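Local coordinates for probable zinc protease (PDB 4NNZ), which probably acts as the zinc-dependent peptidase subunit of a heterodimeric protease of the M16 (insulinase) family, at residues F148-Y158 with F304-V312; V352-M360 with D390-T398. All coordinates share one frame; numbering follows the deposited sequence.

Contact 1: F148-Y158 with F304-V312; sequences FKAAAYPASGY and FNRGDSLFV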
ATOM      1  N   PHE A 148       6.265  11.103   0.510  1.00 30.96           N
ATOM      2  CA  PHE A 148       5.202  11.921  -0.012  1.00 33.35           C
ATOM      3  C   PHE A 148       4.336  11.093  -0.890  1.00 32.01           C
ATOM      4  O   PHE A 148       3.150  11.154  -0.820  1.00 32.50           O
ATOM      5  CB  PHE A 148       5.794  13.119  -0.757  1.00 32.63           C
ATOM      6  CG  PHE A 148       4.869  13.772  -1.712  1.00 31.58           C
ATOM      7  CD1 PHE A 148       3.887  14.606  -1.268  1.00 33.31           C
ATOM      8  CD2 PHE A 148       5.003  13.570  -3.049  1.00 33.02           C
ATOM      9  CE1 PHE A 148       3.044  15.211  -2.142  1.00 32.28           C
ATOM     10  CE2 PHE A 148       4.160  14.166  -3.935  1.00 32.59           C
ATOM     11  CZ  PHE A 148       3.189  14.995  -3.480  1.00 32.68           C
ATOM     12  N   LYS A 149       4.983  10.305  -1.709  1.00 33.97           N
ATOM     13  CA  LYS A 149       4.328   9.399  -2.601  1.00 35.47           C
ATOM     14  C   LYS A 149       3.521   8.326  -1.910  1.00 33.57           C
ATOM     15  O   LYS A 149       2.451   8.041  -2.341  1.00 32.84           O
ATOM     16  CB  LYS A 149       5.330   8.781  -3.561  1.00 39.00           C
ATOM     17  CG  LYS A 149       4.702   8.258  -4.825  1.00 44.35           C
ATOM     18  CD  LYS A 149       5.659   8.190  -5.982  1.00 49.24           C
ATOM     19  CE  LYS A 149       5.251   7.156  -7.003  1.00 48.59           C
ATOM     20  NZ  LYS A 149       5.997   5.904  -6.829  1.00 55.94           N
ATOM     21  N   ALA A 150       4.010   7.762  -0.829  1.00 31.99           N
ATOM     22  CA  ALA A 150       3.225   6.837  -0.071  1.00 30.45           C
ATOM     23  C   ALA A 150       1.941   7.429   0.531  1.00 30.75           C
ATOM     24  O   ALA A 150       0.914   6.830   0.474  1.00 30.90           O
ATOM     25  CB  ALA A 150       4.080   6.214   0.994  1.00 32.07           C
ATOM     26  N   ALA A 151       2.023   8.600   1.119  1.00 29.67           N
ATOM     27  CA  ALA A 151       0.866   9.312   1.593  1.00 29.56           C
ATOM     28  C   ALA A 151      -0.092   9.753   0.498  1.00 32.40           C
ATOM     29  O   ALA A 151      -1.263   9.756   0.692  1.00 34.24           O
ATOM     30  CB  ALA A 151       1.272  10.476   2.444  1.00 31.26           C
ATOM     31  N   ALA A 152       0.428  10.147  -0.640  1.00 31.13           N
ATOM     32  CA  ALA A 152      -0.376  10.531  -1.773  1.00 31.43           C
ATOM     33  C   ALA A 152      -1.177   9.439  -2.474  1.00 31.65           C
ATOM     34  O   ALA A 152      -2.131   9.723  -3.131  1.00 31.97           O
ATOM     35  CB  ALA A 152       0.444  11.321  -2.753  1.00 32.33           C
ATOM     36  N   TYR A 153      -0.796   8.198  -2.317  1.00 34.58           N
ATOM     37  CA  TYR A 153      -1.466   7.139  -3.027  1.00 36.01           C
ATOM     38  C   TYR A 153      -1.930   6.047  -2.084  1.00 35.83           C
ATOM     39  O   TYR A 153      -1.446   4.953  -2.099  1.00 36.95           O
ATOM     40  CB  TYR A 153      -0.551   6.547  -4.083  1.00 36.27           C
ATOM     41  CG  TYR A 153      -0.378   7.320  -5.354  1.00 36.31           C
ATOM     42  CD1 TYR A 153      -1.416   7.543  -6.207  1.00 37.18           C
ATOM     43  CD2 TYR A 153       0.843   7.766  -5.715  1.00 36.68           C
ATOM     44  CE1 TYR A 153      -1.230   8.225  -7.381  1.00 38.94           C
ATOM     45  CE2 TYR A 153       1.039   8.434  -6.875  1.00 36.99           C
ATOM     46  CZ  TYR A 153       0.001   8.666  -7.700  1.00 37.29           C
ATOM     47  OH  TYR A 153       0.249   9.325  -8.836  1.00 36.84           O
ATOM     48  N   PRO A 154      -2.944   6.326  -1.284  1.00 38.25           N
ATOM     49  CA  PRO A 154      -3.363   5.380  -0.270  1.00 38.58           C
ATOM     50  C   PRO A 154      -3.806   4.039  -0.796  1.00 39.37           C
ATOM     51  O   PRO A 154      -3.492   3.061  -0.183  1.00 40.97           O
ATOM     52  CB  PRO A 154      -4.571   6.056   0.336  1.00 36.43           C
ATOM     53  CG  PRO A 154      -4.360   7.466   0.125  1.00 36.47           C
ATOM     54  CD  PRO A 154      -3.667   7.593  -1.154  1.00 39.21           C
ATOM     55  N   ALA A 155      -4.558   3.997  -1.870  1.00 37.50           N
ATOM     56  CA  ALA A 155      -5.098   2.751  -2.323  1.00 41.60           C
ATOM     57  C   ALA A 155      -4.402   2.083  -3.476  1.00 45.13           C
ATOM     58  O   ALA A 155      -4.529   0.898  -3.647  1.00 55.22           O
ATOM     59  CB  ALA A 155      -6.556   2.924  -2.646  1.00 41.61           C
ATOM     60  N   SER A 156      -3.712   2.834  -4.304  1.00 44.79           N
ATOM     61  CA  SER A 156      -3.076   2.254  -5.474  1.00 43.67           C
ATOM     62  C   SER A 156      -1.668   1.744  -5.308  1.00 40.12           C
ATOM     63  O   SER A 156      -1.018   2.009  -4.367  1.00 40.66           O
ATOM     64  CB  SER A 156      -3.163   3.192  -6.665  1.00 46.16           C
ATOM     65  OG  SER A 156      -2.246   4.235  -6.591  1.00 41.53           O
ATOM     66  N   GLY A 157      -1.208   1.031  -6.297  1.00 42.38           N
ATOM     67  CA  GLY A 157       0.105   0.457  -6.283  1.00 41.77           C
ATOM     68  C   GLY A 157       1.160   1.510  -6.397  1.00 39.92           C
ATOM     69  O   GLY A 157       2.306   1.267  -6.186  1.00 41.29           O
ATOM     70  N   TYR A 158       0.744   2.702  -6.721  1.00 37.48           N
ATOM     71  CA  TYR A 158       1.664   3.767  -6.919  1.00 35.82           C
ATOM     72  C   TYR A 158       2.382   4.169  -5.704  1.00 36.00           C
ATOM     73  O   TYR A 158       3.363   4.813  -5.806  1.00 37.17           O
ATOM     74  CB  TYR A 158       1.023   4.944  -7.592  1.00 35.55           C
ATOM     75  CG  TYR A 158       0.780   4.718  -9.037  1.00 37.81           C
ATOM     76  CD1 TYR A 158       1.581   3.882  -9.764  1.00 37.78           C
ATOM     77  CD2 TYR A 158      -0.260   5.324  -9.672  1.00 38.10           C
ATOM     78  CE1 TYR A 158       1.349   3.670 -11.071  1.00 40.42           C
ATOM     79  CE2 TYR A 158      -0.493   5.105 -10.986  1.00 36.80           C
ATOM     80  CZ  TYR A 158       0.323   4.278 -11.667  1.00 38.68           C
ATOM     81  OH  TYR A 158       0.132   4.052 -12.961  1.00 40.85           O
ATOM     82  N   PHE A 304       0.446  10.110 -18.761  1.00 39.46           N
ATOM     83  CA  PHE A 304       0.477   8.840 -19.451  1.00 40.68           C
ATOM     84  C   PHE A 304       0.670   7.618 -18.580  1.00 40.51           C
ATOM     85  O   PHE A 304       1.424   6.760 -18.894  1.00 38.41           O
ATOM     86  CB  PHE A 304       1.469   8.861 -20.593  1.00 38.99           C
ATOM     87  CG  PHE A 304       1.228   9.953 -21.547  1.00 42.32           C
ATOM     88  CD1 PHE A 304       0.288   9.828 -22.504  1.00 41.14           C
ATOM     89  CD2 PHE A 304       1.911  11.116 -21.449  1.00 45.60           C
ATOM     90  CE1 PHE A 304       0.042  10.829 -23.375  1.00 40.49           C
ATOM     91  CE2 PHE A 304       1.671  12.129 -22.309  1.00 44.22           C
ATOM     92  CZ  PHE A 304       0.733  11.984 -23.278  1.00 42.81           C
ATOM     93  N   ASN A 305      -0.020   7.586 -17.463  1.00 42.72           N
ATOM     94  CA  ASN A 305      -0.049   6.433 -16.580  1.00 43.01           C
ATOM     95  C   ASN A 305      -1.026   5.334 -16.936  1.00 37.43           C
ATOM     96  O   ASN A 305      -2.023   5.536 -17.552  1.00 34.72           O
ATOM     97  CB  ASN A 305      -0.289   6.865 -15.142  1.00 45.50           C
ATOM     98  CG  ASN A 305       0.928   7.442 -14.495  1.00 44.38           C
ATOM     99  OD1 ASN A 305       2.024   6.954 -14.668  1.00 50.61           O
ATOM    100  ND2 ASN A 305       0.737   8.468 -13.736  1.00 41.89           N
ATOM    101  N   ARG A 306      -0.716   4.162 -16.463  1.00 36.79           N
ATOM    102  CA  ARG A 306      -1.549   3.015 -16.569  1.00 35.52           C
ATOM    103  C   ARG A 306      -2.833   3.282 -15.855  1.00 37.02           C
ATOM    104  O   ARG A 306      -3.880   2.914 -16.290  1.00 37.00           O
ATOM    105  CB  ARG A 306      -0.851   1.938 -15.809  1.00 35.25           C
ATOM    106  CG  ARG A 306      -0.996   0.539 -16.274  1.00 35.70           C
ATOM    107  CD  ARG A 306      -0.172  -0.295 -15.336  1.00 37.85           C
ATOM    108  NE  ARG A 306      -0.856  -1.497 -14.984  1.00 43.85           N
ATOM    109  CZ  ARG A 306      -0.901  -2.033 -13.785  1.00 42.31           C
ATOM    110  NH1 ARG A 306      -0.313  -1.491 -12.761  1.00 40.00           N
ATOM    111  NH2 ARG A 306      -1.564  -3.137 -13.631  1.00 49.47           N
ATOM    112  N   GLY A 307      -2.714   3.883 -14.699  1.00 34.73           N
ATOM    113  CA  GLY A 307      -3.829   4.266 -13.895  1.00 37.72           C
ATOM    114  C   GLY A 307      -3.826   5.747 -13.650  1.00 38.80           C
ATOM    115  O   GLY A 307      -3.471   6.505 -14.480  1.00 38.84           O
ATOM    116  N   ASP A 308      -4.160   6.119 -12.439  1.00 38.80           N
ATOM    117  CA  ASP A 308      -4.259   7.484 -11.995  1.00 42.93           C
ATOM    118  C   ASP A 308      -2.935   8.162 -11.761  1.00 40.32           C
ATOM    119  O   ASP A 308      -1.922   7.555 -11.837  1.00 39.89           O
ATOM    120  CB  ASP A 308      -5.072   7.543 -10.726  1.00 45.24           C
ATOM    121  CG  ASP A 308      -6.509   7.360 -10.972  1.00 47.25           C
ATOM    122  OD1 ASP A 308      -6.960   7.636 -12.076  1.00 45.44           O
ATOM    123  OD2 ASP A 308      -7.201   6.941 -10.060  1.00 50.54           O
ATOM    124  N   SER A 309      -2.979   9.437 -11.455  1.00 36.13           N
ATOM    125  CA  SER A 309      -1.812  10.255 -11.443  1.00 35.23           C
ATOM    126  C   SER A 309      -1.861  11.371 -10.431  1.00 34.07           C
ATOM    127  O   SER A 309      -2.782  11.506  -9.699  1.00 30.84           O
ATOM    128  CB  SER A 309      -1.545  10.804 -12.829  1.00 36.35           C
ATOM    129  OG  SER A 309      -0.299  11.420 -12.868  1.00 34.91           O
ATOM    130  N   LEU A 310      -0.803  12.148 -10.412  1.00 34.66           N
ATOM    131  CA  LEU A 310      -0.589  13.184  -9.453  1.00 34.34           C
ATOM    132  C   LEU A 310      -0.173  14.452 -10.146  1.00 34.88           C
ATOM    133  O   LEU A 310       0.652  14.418 -11.004  1.00 32.26           O
ATOM    134  CB  LEU A 310       0.541  12.747  -8.564  1.00 35.41           C
ATOM    135  CG  LEU A 310       0.386  12.357  -7.118  1.00 40.36           C
ATOM    136  CD1 LEU A 310       1.690  12.608  -6.424  1.00 41.06           C
ATOM    137  CD2 LEU A 310      -0.700  13.132  -6.420  1.00 44.66           C
ATOM    138  N   PHE A 311      -0.740  15.572  -9.749  1.00 34.87           N
ATOM    139  CA  PHE A 311      -0.342  16.854 -10.261  1.00 35.44           C
ATOM    140  C   PHE A 311       0.482  17.508  -9.205  1.00 34.51           C
ATOM    141  O   PHE A 311       0.019  17.764  -8.157  1.00 33.26           O
ATOM    142  CB  PHE A 311      -1.551  17.722 -10.552  1.00 38.05           C
ATOM    143  CG  PHE A 311      -1.223  18.998 -11.257  1.00 37.07           C
ATOM    144  CD1 PHE A 311      -0.761  20.080 -10.570  1.00 36.49           C
ATOM    145  CD2 PHE A 311      -1.379  19.105 -12.601  1.00 37.10           C
ATOM    146  CE1 PHE A 311      -0.459  21.238 -11.211  1.00 36.89           C
ATOM    147  CE2 PHE A 311      -1.084  20.267 -13.246  1.00 36.26           C
ATOM    148  CZ  PHE A 311      -0.623  21.330 -12.552  1.00 35.01           C
ATOM    149  N   VAL A 312       1.729  17.781  -9.506  1.00 37.17           N
ATOM    150  CA  VAL A 312       2.673  18.137  -8.488  1.00 36.40           C
ATOM    151  C   VAL A 312       3.249  19.527  -8.544  1.00 35.11           C
ATOM    152  O   VAL A 312       3.563  20.033  -9.557  1.00 36.22           O
ATOM    153  CB  VAL A 312       3.797  17.109  -8.405  1.00 35.04           C
ATOM    154  CG1 VAL A 312       4.735  17.441  -7.287  1.00 36.47           C
ATOM    155  CG2 VAL A 312       3.214  15.759  -8.142  1.00 33.33           C
TER
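Leu-310 points its side chain at the C-terminal end of helix 140-152 and is the apolar centre of this contact, a junction between the two alpha/beta halves of an M16 peptidase: strand 309-317 belongs to the five-stranded sheet of the second half, the helix to the first. Its CD1 lies 3.8 Å from CE2 of Phe-148, whose ring meets the methyl from the opposite direction, and is also within packing distance of Ala-152 CB. The Phe-148 ring gets there because its CG stands anti to the backbone N (chi1 160°). Thr-416 of strand 415-422, in the same sheet but one strand removed, also packs on Phe-148 and Ala-152.

Next outward is Tyr-153, the first residue past the helix. Its ring crosses Leu-310 at a slant, CZ 3.8 Å from Leu-310 CG, while CB of Tyr-158 sits over the centre of one ring face and Lys-149 CG borders the edge. Tyr-153 OH comes 3.4 Å from Leu-310 N, but the angle is too poor for a hydrogen bond.

At the polar edge Tyr-158 reaches with its hydroxyl into the loop 305-308. Asp-308 O lies 3.0 Å from Tyr-158 CE2, at the ring edge near its plane. The hydroxyl has its stronger partner in Asp-87, which also takes the backbone N-H of Arg-306, so one carboxylate ties both segments together. Within 148-158, Lys-149 NZ bonds Tyr-158 O at 3.0 Å, tying helix to 3-10 turn. Across the contact, Gly-307 N gives Tyr-158 OH a weak hydrogen bond of 3.3 Å, fairly straight at 160°.

Contact 2: V352-M360 with D390-T398; sequences VRAQMIAGM and DLEALKAVT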
ATOM      1  N   VAL A 352       1.557  29.204 -24.553  1.00 57.44           N
ATOM      2  CA  VAL A 352       1.897  28.060 -23.752  1.00 55.79           C
ATOM      3  C   VAL A 352       1.718  26.733 -24.460  1.00 51.57           C
ATOM      4  O   VAL A 352       2.497  25.850 -24.275  1.00 51.86           O
ATOM      5  CB  VAL A 352       1.190  28.159 -22.397  1.00 61.32           C
ATOM      6  CG1 VAL A 352       1.085  26.834 -21.682  1.00 62.30           C
ATOM      7  CG2 VAL A 352       1.905  29.167 -21.539  1.00 59.49           C
ATOM      8  N   ARG A 353       0.657  26.587 -25.216  1.00 48.74           N
ATOM      9  CA  ARG A 353       0.444  25.374 -25.962  1.00 48.49           C
ATOM     10  C   ARG A 353       1.463  25.165 -27.035  1.00 54.12           C
ATOM     11  O   ARG A 353       1.867  24.059 -27.313  1.00 55.00           O
ATOM     12  CB  ARG A 353      -0.929  25.358 -26.583  1.00 50.69           C
ATOM     13  CG  ARG A 353      -1.368  23.996 -27.047  1.00 50.29           C
ATOM     14  CD  ARG A 353      -2.558  24.095 -27.958  1.00 54.03           C
ATOM     15  NE  ARG A 353      -3.487  25.097 -27.493  1.00 57.97           N
ATOM     16  CZ  ARG A 353      -4.737  25.184 -27.879  1.00 59.18           C
ATOM     17  NH1 ARG A 353      -5.209  24.326 -28.734  1.00 71.49           N
ATOM     18  NH2 ARG A 353      -5.505  26.129 -27.416  1.00 59.99           N
ATOM     19  N   ALA A 354       1.821  26.236 -27.707  1.00 57.79           N
ATOM     20  CA  ALA A 354       2.678  26.127 -28.854  1.00 52.52           C
ATOM     21  C   ALA A 354       4.027  25.624 -28.479  1.00 50.71           C
ATOM     22  O   ALA A 354       4.603  24.813 -29.144  1.00 48.87           O
ATOM     23  CB  ALA A 354       2.794  27.464 -29.522  1.00 48.07           C
ATOM     24  N   GLN A 355       4.547  26.163 -27.410  1.00 55.46           N
ATOM     25  CA  GLN A 355       5.838  25.766 -26.924  1.00 58.83           C
ATOM     26  C   GLN A 355       5.897  24.343 -26.441  1.00 56.10           C
ATOM     27  O   GLN A 355       6.914  23.706 -26.530  1.00 58.55           O
ATOM     28  CB  GLN A 355       6.433  26.782 -25.963  1.00 59.90           C
ATOM     29  CG  GLN A 355       7.545  27.557 -26.648  1.00 64.04           C
ATOM     30  CD  GLN A 355       8.060  28.744 -25.882  1.00 66.79           C
ATOM     31  OE1 GLN A 355       8.196  28.707 -24.681  1.00 64.72           O
ATOM     32  NE2 GLN A 355       8.368  29.801 -26.592  1.00 66.18           N
ATOM     33  N   MET A 356       4.797  23.859 -25.914  1.00 52.57           N
ATOM     34  CA  MET A 356       4.687  22.485 -25.531  1.00 55.69           C
ATOM     35  C   MET A 356       4.777  21.578 -26.722  1.00 58.12           C
ATOM     36  O   MET A 356       5.396  20.542 -26.684  1.00 53.12           O
ATOM     37  CB  MET A 356       3.343  22.273 -24.890  1.00 56.70           C
ATOM     38  CG  MET A 356       3.380  21.550 -23.583  1.00 61.19           C
ATOM     39  SD  MET A 356       1.750  21.340 -22.897  1.00 60.72           S
ATOM     40  CE  MET A 356       1.530  19.596 -23.068  1.00 61.17           C
ATOM     41  N   ILE A 357       4.084  21.946 -27.770  1.00 57.84           N
ATOM     42  CA  ILE A 357       4.110  21.181 -28.971  1.00 57.39           C
ATOM     43  C   ILE A 357       5.491  21.195 -29.571  1.00 56.07           C
ATOM     44  O   ILE A 357       6.000  20.194 -30.003  1.00 61.92           O
ATOM     45  CB  ILE A 357       3.114  21.764 -29.939  1.00 59.04           C
ATOM     46  CG1 ILE A 357       1.746  21.717 -29.295  1.00 59.22           C
ATOM     47  CG2 ILE A 357       3.148  21.007 -31.239  1.00 61.24           C
ATOM     48  CD1 ILE A 357       0.611  21.941 -30.249  1.00 58.34           C
ATOM     49  N   ALA A 358       6.102  22.352 -29.558  1.00 52.58           N
ATOM     50  CA  ALA A 358       7.362  22.528 -30.196  1.00 51.70           C
ATOM     51  C   ALA A 358       8.398  21.659 -29.560  1.00 53.27           C
ATOM     52  O   ALA A 358       9.194  21.054 -30.233  1.00 59.13           O
ATOM     53  CB  ALA A 358       7.772  23.971 -30.086  1.00 52.70           C
ATOM     54  N   GLY A 359       8.414  21.630 -28.248  1.00 59.78           N
ATOM     55  CA  GLY A 359       9.336  20.805 -27.514  1.00 61.11           C
ATOM     56  C   GLY A 359       9.104  19.345 -27.755  1.00 63.23           C
ATOM     57  O   GLY A 359      10.024  18.562 -27.837  1.00 62.01           O
ATOM     58  N   MET A 360       7.844  18.976 -27.819  1.00 67.61           N
ATOM     59  CA  MET A 360       7.480  17.619 -28.109  1.00 72.88           C
ATOM     60  C   MET A 360       7.882  17.220 -29.490  1.00 71.19           C
ATOM     61  O   MET A 360       8.343  16.130 -29.690  1.00 77.55           O
ATOM     62  CB  MET A 360       6.004  17.392 -27.893  1.00 83.50           C
ATOM     63  CG  MET A 360       5.655  17.093 -26.449  1.00 85.84           C
ATOM     64  SD  MET A 360       3.994  17.634 -26.093  1.00 93.46           S
ATOM     65  CE  MET A 360       3.109  16.491 -27.121  1.00 89.96           C
ATOM     66  N   ASP A 390      -2.137  13.381 -30.611  1.00 75.73           N
ATOM     67  CA  ASP A 390      -1.910  14.068 -29.377  1.00 74.45           C
ATOM     68  C   ASP A 390      -1.939  15.534 -29.593  1.00 72.16           C
ATOM     69  O   ASP A 390      -2.457  16.247 -28.791  1.00 81.14           O
ATOM     70  CB  ASP A 390      -0.543  13.714 -28.866  1.00 80.99           C
ATOM     71  CG  ASP A 390      -0.438  13.798 -27.380  1.00 83.57           C
ATOM     72  OD1 ASP A 390      -1.424  14.070 -26.690  1.00 69.68           O
ATOM     73  OD2 ASP A 390       0.664  13.574 -26.906  1.00 94.19           O
ATOM     74  N   LEU A 391      -1.353  15.973 -30.709  1.00 75.35           N
ATOM     75  CA  LEU A 391      -1.224  17.397 -31.032  1.00 79.11           C
ATOM     76  C   LEU A 391      -2.557  18.030 -31.464  1.00 76.66           C
ATOM     77  O   LEU A 391      -2.713  19.254 -31.469  1.00 74.24           O
ATOM     78  CB  LEU A 391      -0.135  17.615 -32.094  1.00 84.82           C
ATOM     79  CG  LEU A 391       1.328  17.396 -31.675  0.50 97.57           C
ATOM     80  CD1 LEU A 391       1.607  18.021 -30.320  0.50 99.63           C
ATOM     81  CD2 LEU A 391       1.698  15.924 -31.668  0.50 93.59           C
ATOM     82  N   GLU A 392      -3.514  17.183 -31.820  1.00 73.18           N
ATOM     83  CA  GLU A 392      -4.841  17.619 -32.093  1.00 74.99           C
ATOM     84  C   GLU A 392      -5.563  17.739 -30.793  1.00 68.59           C
ATOM     85  O   GLU A 392      -6.346  18.633 -30.583  1.00 65.20           O
ATOM     86  CB  GLU A 392      -5.532  16.637 -33.006  1.00 80.64           C
ATOM     87  CG  GLU A 392      -6.971  16.984 -33.272  1.00 90.69           C
ATOM     88  CD  GLU A 392      -7.181  18.457 -33.500  1.00 89.43           C
ATOM     89  OE1 GLU A 392      -6.486  19.018 -34.353  1.00 89.05           O
ATOM     90  OE2 GLU A 392      -8.045  19.042 -32.830  1.00 81.67           O
ATOM     91  N   ALA A 393      -5.283  16.809 -29.910  1.00 65.77           N
ATOM     92  CA  ALA A 393      -5.906  16.770 -28.614  1.00 58.23           C
ATOM     93  C   ALA A 393      -5.564  17.964 -27.779  1.00 51.22           C
ATOM     94  O   ALA A 393      -6.369  18.443 -27.042  1.00 56.78           O
ATOM     95  CB  ALA A 393      -5.510  15.506 -27.905  1.00 56.69           C
ATOM     96  N   LEU A 394      -4.334  18.398 -27.852  1.00 49.11           N
ATOM     97  CA  LEU A 394      -3.901  19.537 -27.094  1.00 52.85           C
ATOM     98  C   LEU A 394      -4.618  20.762 -27.591  1.00 57.44           C
ATOM     99  O   LEU A 394      -4.911  21.674 -26.859  1.00 55.41           O
ATOM    100  CB  LEU A 394      -2.401  19.700 -27.174  1.00 51.82           C
ATOM    101  CG  LEU A 394      -1.610  18.835 -26.224  1.00 52.32           C
ATOM    102  CD1 LEU A 394      -0.175  19.264 -26.188  1.00 54.09           C
ATOM    103  CD2 LEU A 394      -2.190  18.877 -24.837  1.00 53.06           C
ATOM    104  N   LYS A 395      -4.853  20.760 -28.883  1.00 64.67           N
ATOM    105  CA  LYS A 395      -5.501  21.845 -29.564  1.00 68.44           C
ATOM    106  C   LYS A 395      -6.913  22.037 -29.097  1.00 63.72           C
ATOM    107  O   LYS A 395      -7.381  23.135 -29.023  1.00 66.63           O
ATOM    108  CB  LYS A 395      -5.505  21.573 -31.037  1.00 75.80           C
ATOM    109  CG  LYS A 395      -5.044  22.731 -31.869  1.00 88.01           C
ATOM    110  CD  LYS A 395      -4.946  22.340 -33.330  1.00 93.38           C
ATOM    111  CE  LYS A 395      -6.174  22.746 -34.115  1.00 97.83           C
ATOM    112  NZ  LYS A 395      -5.897  23.795 -35.128  1.00 94.00           N
ATOM    113  N   ALA A 396      -7.593  20.950 -28.788  1.00 63.71           N
ATOM    114  CA  ALA A 396      -8.979  21.000 -28.366  1.00 62.53           C
ATOM    115  C   ALA A 396      -9.230  21.698 -27.045  1.00 61.26           C
ATOM    116  O   ALA A 396     -10.320  22.137 -26.796  1.00 64.18           O
ATOM    117  CB  ALA A 396      -9.597  19.624 -28.380  1.00 60.71           C
ATOM    118  N   VAL A 397      -8.223  21.801 -26.212  1.00 60.88           N
ATOM    119  CA  VAL A 397      -8.415  22.394 -24.925  1.00 56.64           C
ATOM    120  C   VAL A 397      -8.785  23.837 -25.064  1.00 52.85           C
ATOM    121  O   VAL A 397      -8.158  24.567 -25.773  1.00 53.32           O
ATOM    122  CB  VAL A 397      -7.147  22.268 -24.093  1.00 55.56           C
ATOM    123  CG1 VAL A 397      -7.337  22.908 -22.747  1.00 55.38           C
ATOM    124  CG2 VAL A 397      -6.802  20.818 -23.926  1.00 57.57           C
ATOM    125  N   THR A 398      -9.817  24.243 -24.354  1.00 54.86           N
ATOM    126  CA  THR A 398     -10.329  25.592 -24.429  1.00 52.53           C
ATOM    127  C   THR A 398     -10.242  26.201 -23.073  1.00 53.92           C
ATOM    128  O   THR A 398     -10.178  25.500 -22.101  1.00 51.37           O
ATOM    129  CB  THR A 398     -11.789  25.643 -24.884  1.00 51.57           C
ATOM    130  OG1 THR A 398     -12.634  25.203 -23.834  1.00 48.04           O
ATOM    131  CG2 THR A 398     -12.002  24.754 -26.040  1.00 49.49           C
TER
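An antiparallel helix pair forms this contact: helices 346-364 and 386-396, in the second half of the M16 fold, run side by side, the axes of the short segments approaching to 10.7 Å with 170° between their directions. Leu-394 and Leu-391 on one helix face Met-356, Ile-357 and Met-360 on the other. Leu-394 CD1 takes the methyl CE of Met-356 at 3.6 Å, the two side chains crossing at about a right angle. One turn away, the Leu-391 and Ile-357 side chains slide past each other in opposite directions, Leu-391 CD1 3.5 Å from Ile-357 CG2. Met-360, bent at chi3 (67°), turns its CE to within 3.9 Å of Leu-391 CD1 and also meets the carboxylate of Asp-390, whose OD1 forms a salt bridge with Arg-269. That arginine's helix, 262-276, packs on both Met-356 and Leu-394.

Chi1 (-164°) sends the Arg-353 chain toward the C-terminal end of helix 386-396, and a bend at chi3 turns its guanidinium there. The position of NH1 is doubtful, since it sits too close to Lys-395. Arg-353 CD lies 3.6 Å from Leu-394 O, the carbonyl oxygen over one face of the guanidinium.

Along the chain the two contacts come in series: contact 1 joins 148-158 to 304-312 and is closed before contact 2 begins at 352. Their centres are 25 Å apart, contact 1 buried about 11 Å from the centre of the chain and contact 2 about 20 Å from it. Contact 1 ties the first half of the molecule to the sheet of the second, whereas contact 2 lies wholly among the helices of the second half. Helix 262-276 links them, since its Arg-269 touches Phe-304 and pairs with Asp-390. Phe-304 CZ also packs directly against Asp-390 OD2, 4.0 Å away, so the loop leading into strand 309-317 touches the helical layer there.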